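Local coordinates for protein uncharacterized tRNA/rRNA methyltransferase HI_0380 (Haemophilus influenzae, PDB 3ILK) that probably methylates tRNA or rRNA with S-adenosyl-L-methionine as the methyl donor, though its actual substrate is uncharacterised, at residues A27-L33 with V149-Y154; T91-P95 with H129-P135; F113-R117 with S142-A148. One frame throughout, in Å; residues are numbered along the deposited sequence.

From the N terminus the chain runs through strand 8-13 into helix 18-31, whose end supplies the first side of contact 1. It then reaches the edge strand of contact 2 at T91-P95, followed by the loop of contact 3 at F113-R117. H129-P135 closes contact 2, S142-A148 closes contact 3 and V149-Y154 closes contact 1. Contacts 2 and 3 therefore nest inside the long loop closed by contact 1, while their own segments alternate and cross. I134 packs on L143 and A148. Contact 1 ties helix 145-169 to helix 18-31, contact 2 pairs strand 92-93 with strand 130-132, and contact 3 ties the loop after strand 109-113 to the start of helix 145-169.

Contact 1 of 3, residues A27-L33 with V149-Y154; sequences AMKTMGL and VQLVSY
A27 packs against the stem and the amide of Q150, where the axes of segments 27-31 and 149-154, lying on helices 18-31 and 145-169, approach to 8.6 Å at 18°. Close packing brings A27 CB to Q150 NE2 at 3.5 Å. Beside it is an apolar contact, M28 CG on V149 CG1 at 3.7 Å, before the selenomethionine chain turns off toward I10 and I58. Selenomethionine M31 folds at its second and third torsions, laying its middle along the backbone of S153 and Y154. Its SE lies 5.5 Å from the centroid of the Y154 ring, at the ring edge: a Met-aromatic contact.

No hydrogen bond passes between the two segments; the hydroxyls of T30 and S153 bond within their own. T30 OG1 donates to A27 O at 2.6 Å, and Q150 OE1 approaches the same hydroxyl without bonding to it. S153 OG lies beside its own backbone N (chi1 -62°) and donates back to V149 O at 2.7 Å, from well above the carbonyl plane. V149 O also takes S153 N. Y154 OH bonds E155 of the second subunit, and M31 also packs on P135 of that subunit.

G32, with positive phi, is the first residue to leave helical angles; L33 N to M28 O and a weak bond from G32 N to K29 O make a Schellman motif. The L33 side chain sets out toward helix 149-154. This buried, near-parallel helix pair flanks the parallel sheet of the SpoU/TrmH fold, a class known for its trefoil knot, probably present here too, and forms part of the subunit interface.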
loop_
_atom_site.group_PDB
_atom_site.type_symbol
_atom_site.label_atom_id
_atom_site.label_comp_id
_atom_site.label_asym_id
_atom_site.label_seq_id
_atom_site.Cartn_x
_atom_site.Cartn_y
_atom_site.Cartn_z
ATOM N N ALA A 27 -2.646 -17.520 7.255
ATOM C CA ALA A 27 -3.097 -16.139 6.907
ATOM C C ALA A 27 -3.404 -15.282 8.151
ATOM O O ALA A 27 -2.887 -14.166 8.296
ATOM C CB ALA A 27 -4.328 -16.146 5.940
HETATM N N MSE A 28 -4.165 -15.842 9.065
HETATM C CA MSE A 28 -4.424 -15.205 10.354
HETATM C C MSE A 28 -3.151 -14.796 11.128
HETATM O O MSE A 28 -3.072 -13.646 11.667
HETATM C CB MSE A 28 -5.230 -16.145 11.260
HETATM C CG MSE A 28 -6.625 -16.475 10.752
HETATM SE SE MSE A 28 -7.560 -17.818 11.786
HETATM C CE MSE A 28 -7.549 -17.126 13.572
ATOM N N LYS A 29 -2.228 -15.742 11.291
ATOM C CA LYS A 29 -1.026 -15.478 12.051
ATOM C C LYS A 29 -0.158 -14.385 11.411
ATOM O O LYS A 29 0.464 -13.614 12.133
ATOM C CB LYS A 29 -0.201 -16.760 12.293
ATOM C CG LYS A 29 0.922 -16.590 13.353
ATOM C CD LYS A 29 1.577 -17.892 13.662
ATOM C CE LYS A 29 2.611 -17.763 14.785
ATOM N NZ LYS A 29 3.133 -19.090 15.125
ATOM N N THR A 30 -0.112 -14.308 10.080
ATOM C CA THR A 30 0.691 -13.272 9.431
ATOM C C THR A 30 0.157 -11.904 9.841
ATOM O O THR A 30 0.863 -10.936 9.723
ATOM C CB THR A 30 0.673 -13.336 7.859
ATOM O OG1 THR A 30 -0.663 -13.142 7.371
ATOM C CG2 THR A 30 1.180 -14.645 7.349
HETATM N N MSE A 31 -1.101 -11.830 10.296
HETATM C CA MSE A 31 -1.718 -10.530 10.609
HETATM C C MSE A 31 -1.981 -10.340 12.091
HETATM O O MSE A 31 -2.439 -9.274 12.515
HETATM C CB MSE A 31 -3.005 -10.291 9.797
HETATM C CG MSE A 31 -2.762 -10.207 8.308
HETATM SE SE MSE A 31 -1.655 -8.694 7.775
HETATM C CE MSE A 31 -0.415 -9.569 6.573
ATOM N N GLY A 32 -1.659 -11.332 12.905
ATOM C CA GLY A 32 -1.816 -11.143 14.357
ATOM C C GLY A 32 -3.123 -11.698 14.942
ATOM O O GLY A 32 -3.396 -11.479 16.134
ATOM N N LEU A 33 -3.929 -12.388 14.126
ATOM C CA LEU A 33 -5.168 -13.044 14.612
ATOM C C LEU A 33 -4.833 -14.382 15.234
ATOM O O LEU A 33 -3.886 -15.081 14.796
ATOM C CB LEU A 33 -6.212 -13.230 13.495
ATOM C CG LEU A 33 -6.827 -11.926 12.974
ATOM C CD1 LEU A 33 -7.793 -12.177 11.818
ATOM C CD2 LEU A 33 -7.496 -11.112 14.112
ATOM N N VAL A 149 -9.684 -15.055 4.010
ATOM C CA VAL A 149 -9.225 -14.813 5.370
ATOM C C VAL A 149 -7.991 -13.908 5.361
ATOM O O VAL A 149 -7.925 -12.979 6.140
ATOM C CB VAL A 149 -8.976 -16.158 6.145
ATOM C CG1 VAL A 149 -8.342 -15.907 7.572
ATOM C CG2 VAL A 149 -10.336 -16.963 6.253
ATOM N N GLN A 150 -7.035 -14.195 4.474
ATOM C CA GLN A 150 -5.832 -13.340 4.300
ATOM C C GLN A 150 -6.274 -11.887 4.128
ATOM O O GLN A 150 -5.816 -11.017 4.873
ATOM C CB GLN A 150 -5.015 -13.810 3.097
ATOM C CG GLN A 150 -3.586 -13.203 2.937
ATOM C CD GLN A 150 -2.665 -13.365 4.148
ATOM O OE1 GLN A 150 -2.662 -12.498 5.016
ATOM N NE2 GLN A 150 -1.816 -14.432 4.179
ATOM N N LEU A 151 -7.208 -11.631 3.203
ATOM C CA LEU A 151 -7.565 -10.238 2.885
ATOM C C LEU A 151 -8.298 -9.585 4.012
ATOM O O LEU A 151 -8.063 -8.402 4.323
ATOM C CB LEU A 151 -8.456 -10.138 1.640
ATOM C CG LEU A 151 -7.909 -10.353 0.243
ATOM C CD1 LEU A 151 -8.844 -9.682 -0.731
ATOM C CD2 LEU A 151 -6.523 -9.745 0.116
ATOM N N VAL A 152 -9.185 -10.326 4.659
ATOM C CA VAL A 152 -9.999 -9.662 5.764
ATOM C C VAL A 152 -9.054 -9.372 6.951
ATOM O O VAL A 152 -9.135 -8.301 7.598
ATOM C CB VAL A 152 -11.136 -10.591 6.221
ATOM C CG1 VAL A 152 -11.799 -10.088 7.541
ATOM C CG2 VAL A 152 -12.163 -10.760 5.104
ATOM N N SER A 153 -8.164 -10.336 7.225
ATOM C CA SER A 153 -7.150 -10.227 8.325
ATOM C C SER A 153 -6.247 -9.036 8.093
ATOM O O SER A 153 -5.941 -8.271 9.031
ATOM C CB SER A 153 -6.252 -11.486 8.385
ATOM O OG SER A 153 -7.003 -12.651 8.673
ATOM N N TYR A 154 -5.802 -8.871 6.845
ATOM C CA TYR A 154 -4.971 -7.752 6.484
ATOM C C TYR A 154 -5.730 -6.391 6.757
ATOM O O TYR A 154 -5.188 -5.514 7.332
ATOM C CB TYR A 154 -4.515 -7.876 5.037
ATOM C CG TYR A 154 -4.044 -6.563 4.426
ATOM C CD1 TYR A 154 -2.740 -6.068 4.668
ATOM C CD2 TYR A 154 -4.868 -5.830 3.622
ATOM C CE1 TYR A 154 -2.319 -4.869 4.109
ATOM C CE2 TYR A 154 -4.438 -4.616 3.055
ATOM C CZ TYR A 154 -3.164 -4.155 3.307
ATOM O OH TYR A 154 -2.708 -2.978 2.748
#

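Contact 2 of 3, residues T91-P95 with H129-P135; sequences TLIEP and HYHLNIP. With EDO (1,2-ethanediol), chain D.
T91 O accepts H131 N, I93 N reaches H131 O at 2.8 Å and N133 N reaches I93 O at 3.0 Å: a short parallel ladder that joins L92 to H131 and I93 to L132. Over the last bond the donor lies nearly on the line of the C=O. At the T91 end of the ladder a side-chain bond adds to the backbone ones. T91 OG1 meets H131 ND1 at 2.6 Å, in the plane of the imidazole and at its edge. Either may be the donor; L88 O also bonds the hydroxyl, and L125 O bonds NE2, so the ring is held at both nitrogens.

Bumps and hollows alternate between the two faces. On the face of L92 and H131, L92 CD2 leans over H131 CB, across the strand. On the other, I93 CG1 sits between backbone N and carbonyl carbon (chi1 53°), which sends CD1 onto Y130 CB at 3.5 Å, with the ring's CG a little farther. L132 CD1 rests against the E94-P95 peptide bond, 3.5 Å from both E94 C and P95 N. P95 then nests against I134 CG1, and P95 CD meets P135 CD at 3.7 Å, ring against ring, while the extended E94 chain lays its carboxyl carbon by P135 CG.

I134 N donates to O1 of an ethanediol, probably from the crystallisation liquor, at 2.8 Å. I134 is by similarity a residue of the S-adenosyl-L-methionine site, and N133 ND2 bonds S82 O beside it. Strand 130-132 lies between strand 77-81 and the outermost strand 92-93. Helix 95-104 covers I93 and L132 through C98 and brings K101 to the Y130 ring, while helix 145-169 packs on P95, L132 and I134.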
loop_
_atom_site.group_PDB
_atom_site.type_symbol
_atom_site.label_atom_id
_atom_site.label_comp_id
_atom_site.label_asym_id
_atom_site.label_seq_id
_atom_site.Cartn_x
_atom_site.Cartn_y
_atom_site.Cartn_z
ATOM N N THR A 91 -27.347 -4.090 4.425
ATOM C CA THR A 91 -26.351 -4.452 5.435
ATOM C C THR A 91 -25.063 -4.978 4.843
ATOM O O THR A 91 -24.213 -5.452 5.584
ATOM C CB THR A 91 -26.873 -5.584 6.361
ATOM O OG1 THR A 91 -27.266 -6.718 5.561
ATOM C CG2 THR A 91 -28.070 -5.107 7.267
ATOM N N LEU A 92 -24.924 -4.876 3.519
ATOM C CA LEU A 92 -23.687 -5.222 2.814
ATOM C C LEU A 92 -22.608 -4.187 3.043
ATOM O O LEU A 92 -22.872 -3.010 2.937
ATOM C CB LEU A 92 -23.936 -5.290 1.306
ATOM C CG LEU A 92 -24.593 -6.581 0.811
ATOM C CD1 LEU A 92 -25.119 -6.253 -0.610
ATOM C CD2 LEU A 92 -23.595 -7.754 0.819
ATOM N N ILE A 93 -21.396 -4.617 3.364
ATOM C CA ILE A 93 -20.262 -3.694 3.600
ATOM C C ILE A 93 -19.040 -4.315 2.970
ATOM O O ILE A 93 -19.054 -5.477 2.727
ATOM C CB ILE A 93 -19.971 -3.516 5.105
ATOM C CG1 ILE A 93 -19.776 -4.888 5.789
ATOM C CG2 ILE A 93 -21.073 -2.723 5.776
ATOM C CD1 ILE A 93 -19.520 -4.738 7.241
ATOM N N GLU A 94 -17.975 -3.550 2.725
ATOM C CA GLU A 94 -16.750 -4.158 2.193
ATOM C C GLU A 94 -15.668 -4.110 3.283
ATOM O O GLU A 94 -15.912 -3.511 4.331
ATOM C CB GLU A 94 -16.312 -3.437 0.912
ATOM C CG GLU A 94 -17.389 -3.527 -0.181
ATOM C CD GLU A 94 -17.205 -2.544 -1.297
ATOM O OE1 GLU A 94 -17.942 -2.685 -2.279
ATOM O OE2 GLU A 94 -16.325 -1.657 -1.227
ATOM N N PRO A 95 -14.519 -4.796 3.068
ATOM C CA PRO A 95 -13.542 -5.057 4.130
ATOM C C PRO A 95 -12.973 -3.833 4.851
ATOM O O PRO A 95 -12.712 -3.914 6.047
ATOM C CB PRO A 95 -12.411 -5.755 3.375
ATOM C CG PRO A 95 -13.120 -6.499 2.295
ATOM C CD PRO A 95 -14.095 -5.455 1.819
ATOM N N HIS A 129 -25.026 -9.335 11.632
ATOM C CA HIS A 129 -25.470 -7.912 11.739
ATOM C C HIS A 129 -25.069 -7.250 10.416
ATOM O O HIS A 129 -25.797 -6.418 9.901
ATOM C CB HIS A 129 -24.795 -7.245 12.925
ATOM C CG HIS A 129 -25.174 -7.872 14.233
ATOM N ND1 HIS A 129 -26.279 -7.464 14.968
ATOM C CD2 HIS A 129 -24.644 -8.923 14.902
ATOM C CE1 HIS A 129 -26.398 -8.228 16.041
ATOM N NE2 HIS A 129 -25.421 -9.120 16.024
ATOM N N TYR A 130 -23.948 -7.697 9.827
ATOM C CA TYR A 130 -23.512 -7.098 8.567
ATOM C C TYR A 130 -23.014 -8.206 7.677
ATOM O O TYR A 130 -22.706 -9.327 8.160
ATOM C CB TYR A 130 -22.459 -5.931 8.701
ATOM C CG TYR A 130 -22.934 -4.760 9.561
ATOM C CD1 TYR A 130 -22.656 -4.747 10.926
ATOM C CD2 TYR A 130 -23.661 -3.678 9.011
ATOM C CE1 TYR A 130 -23.088 -3.706 11.741
ATOM C CE2 TYR A 130 -24.115 -2.616 9.824
ATOM C CZ TYR A 130 -23.817 -2.644 11.183
ATOM O OH TYR A 130 -24.216 -1.633 12.009
ATOM N N HIS A 131 -23.022 -7.933 6.377
ATOM C CA HIS A 131 -22.628 -8.964 5.405
ATOM C C HIS A 131 -21.488 -8.434 4.610
ATOM O O HIS A 131 -21.595 -7.353 4.012
ATOM C CB HIS A 131 -23.799 -9.349 4.537
ATOM C CG HIS A 131 -24.980 -9.806 5.345
ATOM N ND1 HIS A 131 -25.966 -8.942 5.775
ATOM C CD2 HIS A 131 -25.264 -10.996 5.901
ATOM C CE1 HIS A 131 -26.835 -9.600 6.514
ATOM N NE2 HIS A 131 -26.433 -10.851 6.604
ATOM N N LEU A 132 -20.396 -9.215 4.593
ATOM C CA LEU A 132 -19.105 -8.734 4.129
ATOM C C LEU A 132 -18.825 -9.220 2.726
ATOM O O LEU A 132 -18.750 -10.421 2.484
ATOM C CB LEU A 132 -18.006 -9.145 5.113
ATOM C CG LEU A 132 -16.551 -8.778 4.720
ATOM C CD1 LEU A 132 -16.458 -7.287 4.577
ATOM C CD2 LEU A 132 -15.537 -9.287 5.785
ATOM N N ASN A 133 -18.711 -8.284 1.787
ATOM C CA ASN A 133 -18.440 -8.698 0.426
ATOM C C ASN A 133 -17.112 -8.114 0.013
ATOM O O ASN A 133 -16.854 -6.913 0.236
ATOM C CB ASN A 133 -19.550 -8.235 -0.539
ATOM C CG ASN A 133 -19.224 -8.571 -1.980
ATOM O OD1 ASN A 133 -18.830 -7.702 -2.756
ATOM N ND2 ASN A 133 -19.330 -9.837 -2.324
ATOM N N ILE A 134 -16.295 -8.927 -0.643
ATOM C CA ILE A 134 -14.982 -8.471 -1.048
ATOM C C ILE A 134 -15.054 -8.020 -2.501
ATOM O O ILE A 134 -15.310 -8.855 -3.393
ATOM C CB ILE A 134 -13.925 -9.584 -0.903
ATOM C CG1 ILE A 134 -13.858 -10.106 0.546
ATOM C CG2 ILE A 134 -12.555 -9.055 -1.353
ATOM C CD1 ILE A 134 -12.825 -11.272 0.796
ATOM N N PRO A 135 -14.811 -6.722 -2.754
ATOM C CA PRO A 135 -14.869 -6.248 -4.129
ATOM C C PRO A 135 -13.922 -7.110 -4.984
ATOM O O PRO A 135 -12.780 -7.390 -4.576
ATOM C CB PRO A 135 -14.296 -4.845 -4.033
ATOM C CG PRO A 135 -14.548 -4.449 -2.620
ATOM C CD PRO A 135 -14.283 -5.685 -1.847
HETATM C C1 EDO D . -17.282 -12.510 0.063
HETATM O O1 EDO D . -16.967 -11.650 -1.034
HETATM C C2 EDO D . -17.147 -13.960 -0.394
HETATM O O2 EDO D . -15.906 -14.485 0.120
#

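Contact 3 of 3, residues F113-R117 with S142-A148; sequences FGRER and SLNLAMA. With EDO (1,2-ethanediol), chain C.
E116 reaches the start of helix 145-169, where its OE1 accepts L145 N at 3.1 Å. The N-H comes from above the carboxylate plane, 53° out of it, and the bond is bent (144°). The carboxylate lies alongside the N144 side chain, with OE1 3.5 Å from N144 CB. A negative group at this helix end would probably be stabilised by the helix dipole.

Nearer the strand the contact is apolar. With chi1 at -169° the L145 chain swings off opposite its backbone N, and the bend at chi2 brings CD1 to F113 CB, 3.7 Å away. The F113 ring presents its edge to A148: CE2 meets A148 CB at 4.0 Å and has A148 O near the ring plane. An ethanediol molecule, probably from the crystallisation liquor, sits between the two segments, close to G114 O, and gives a weak hydrogen bond to L143 O. G114, S142 and L143 belong by similarity to the S-adenosyl-L-methionine site, so the diol may mark part of that pocket.

In the next shell, N144 is the N-cap of the helix. Its OD1 takes M147 N at 2.9 Å, nearly straight, and this fixes the first turn that offers L145 N to E116. Salt bridges from R115 to E14 and E124 hold the loop on its other side, and R26 of the second subunit bonds S142 O, with a long, weak pairing to E116.

Farther out, F113 ends the strand 109-113, which is bonded to strand 8-13. V149 and V152 of helix 145-169 pack on its ring, and the loop runs on from there to helix 122-126.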
loop_
_atom_site.group_PDB
_atom_site.type_symbol
_atom_site.label_atom_id
_atom_site.label_comp_id
_atom_site.label_asym_id
_atom_site.label_seq_id
_atom_site.Cartn_x
_atom_site.Cartn_y
_atom_site.Cartn_z
ATOM N N PHE A 113 -16.959 -17.083 7.758
ATOM C CA PHE A 113 -16.634 -17.410 6.376
ATOM C C PHE A 113 -17.473 -18.593 5.975
ATOM O O PHE A 113 -17.310 -19.722 6.518
ATOM C CB PHE A 113 -15.127 -17.670 6.248
ATOM C CG PHE A 113 -14.284 -16.430 6.495
ATOM C CD1 PHE A 113 -13.999 -15.997 7.803
ATOM C CD2 PHE A 113 -13.792 -15.692 5.421
ATOM C CE1 PHE A 113 -13.230 -14.850 8.026
ATOM C CE2 PHE A 113 -13.045 -14.542 5.635
ATOM C CZ PHE A 113 -12.773 -14.112 6.942
ATOM N N GLY A 114 -18.383 -18.354 5.017
ATOM C CA GLY A 114 -19.342 -19.379 4.640
ATOM C C GLY A 114 -18.622 -20.274 3.685
ATOM O O GLY A 114 -17.491 -19.982 3.281
ATOM N N ARG A 115 -19.270 -21.374 3.339
ATOM C CA ARG A 115 -18.760 -22.318 2.375
ATOM C C ARG A 115 -18.499 -21.707 0.990
ATOM O O ARG A 115 -19.332 -20.967 0.445
ATOM C CB ARG A 115 -19.783 -23.435 2.232
ATOM C CG ARG A 115 -20.178 -24.080 3.555
ATOM C CD ARG A 115 -21.678 -24.530 3.594
ATOM N NE ARG A 115 -22.457 -23.465 4.246
ATOM C CZ ARG A 115 -23.210 -23.612 5.341
ATOM N NH1 ARG A 115 -23.829 -22.575 5.835
ATOM N NH2 ARG A 115 -23.334 -24.784 5.949
ATOM N N GLU A 116 -17.345 -22.064 0.411
ATOM C CA GLU A 116 -16.970 -21.688 -0.943
ATOM C C GLU A 116 -18.111 -22.072 -1.921
ATOM O O GLU A 116 -18.653 -23.161 -1.857
ATOM C CB GLU A 116 -15.663 -22.420 -1.295
ATOM C CG GLU A 116 -14.636 -21.610 -2.118
ATOM C CD GLU A 116 -13.237 -22.231 -2.097
ATOM O OE1 GLU A 116 -12.597 -22.291 -1.002
ATOM O OE2 GLU A 116 -12.767 -22.653 -3.203
ATOM N N ARG A 117 -18.500 -21.125 -2.770
ATOM C CA ARG A 117 -19.553 -21.283 -3.794
ATOM C C ARG A 117 -20.920 -21.784 -3.282
ATOM O O ARG A 117 -21.722 -22.354 -4.054
ATOM C CB ARG A 117 -19.083 -22.140 -4.986
ATOM C CG ARG A 117 -17.908 -21.561 -5.780
ATOM C CD ARG A 117 -18.217 -21.457 -7.283
ATOM N NE ARG A 117 -18.723 -22.691 -7.886
ATOM C CZ ARG A 117 -19.484 -22.718 -8.979
ATOM N NH1 ARG A 117 -19.842 -21.579 -9.568
ATOM N NH2 ARG A 117 -19.905 -23.874 -9.482
ATOM N N SER A 142 -14.902 -15.388 -7.047
ATOM C CA SER A 142 -14.802 -16.299 -5.901
ATOM C C SER A 142 -13.370 -16.470 -5.359
ATOM O O SER A 142 -12.506 -17.082 -5.982
ATOM C CB SER A 142 -15.465 -17.655 -6.192
ATOM O OG SER A 142 -15.616 -18.384 -4.979
ATOM N N LEU A 143 -13.144 -15.902 -4.184
ATOM C CA LEU A 143 -11.904 -16.087 -3.466
ATOM C C LEU A 143 -11.990 -17.487 -2.878
ATOM O O LEU A 143 -13.061 -17.913 -2.409
ATOM C CB LEU A 143 -11.816 -15.076 -2.337
ATOM C CG LEU A 143 -11.670 -13.545 -2.563
ATOM C CD1 LEU A 143 -10.192 -13.224 -2.645
ATOM C CD2 LEU A 143 -12.438 -12.938 -3.771
ATOM N N ASN A 144 -10.907 -18.243 -2.893
ATOM C CA ASN A 144 -10.988 -19.410 -2.030
ATOM C C ASN A 144 -10.843 -18.962 -0.549
ATOM O O ASN A 144 -10.504 -17.793 -0.241
ATOM C CB ASN A 144 -10.002 -20.484 -2.426
ATOM C CG ASN A 144 -8.662 -20.240 -1.862
ATOM O OD1 ASN A 144 -8.450 -19.281 -1.096
ATOM N ND2 ASN A 144 -7.733 -21.118 -2.190
ATOM N N LEU A 145 -11.078 -19.903 0.351
ATOM C CA LEU A 145 -11.193 -19.621 1.768
ATOM C C LEU A 145 -9.999 -18.825 2.362
ATOM O O LEU A 145 -10.161 -17.754 2.963
ATOM C CB LEU A 145 -11.439 -20.959 2.512
ATOM C CG LEU A 145 -11.852 -20.850 3.979
ATOM C CD1 LEU A 145 -13.012 -19.885 4.120
ATOM C CD2 LEU A 145 -12.268 -22.229 4.530
ATOM N N ALA A 146 -8.816 -19.377 2.191
ATOM C CA ALA A 146 -7.559 -18.798 2.650
ATOM C C ALA A 146 -7.342 -17.389 2.084
ATOM O O ALA A 146 -6.853 -16.542 2.802
ATOM C CB ALA A 146 -6.394 -19.688 2.219
HETATM N N MSE A 147 -7.677 -17.179 0.811
HETATM C CA MSE A 147 -7.547 -15.871 0.158
HETATM C C MSE A 147 -8.467 -14.899 0.896
HETATM O O MSE A 147 -8.047 -13.789 1.242
HETATM C CB MSE A 147 -7.946 -15.951 -1.341
HETATM C CG MSE A 147 -7.002 -16.724 -2.244
HETATM SE SE MSE A 147 -7.719 -17.188 -4.079
HETATM C CE MSE A 147 -5.953 -17.764 -4.859
ATOM N N ALA A 148 -9.704 -15.333 1.182
ATOM C CA ALA A 148 -10.639 -14.454 1.848
ATOM C C ALA A 148 -10.192 -14.077 3.270
ATOM O O ALA A 148 -10.317 -12.916 3.686
ATOM C CB ALA A 148 -12.074 -15.023 1.818
HETATM C C1 EDO C . -15.644 -17.694 2.458
HETATM O O1 EDO C . -15.563 -16.313 2.053
HETATM C C2 EDO C . -15.324 -18.638 1.278
HETATM O O2 EDO C . -14.777 -17.902 0.171
#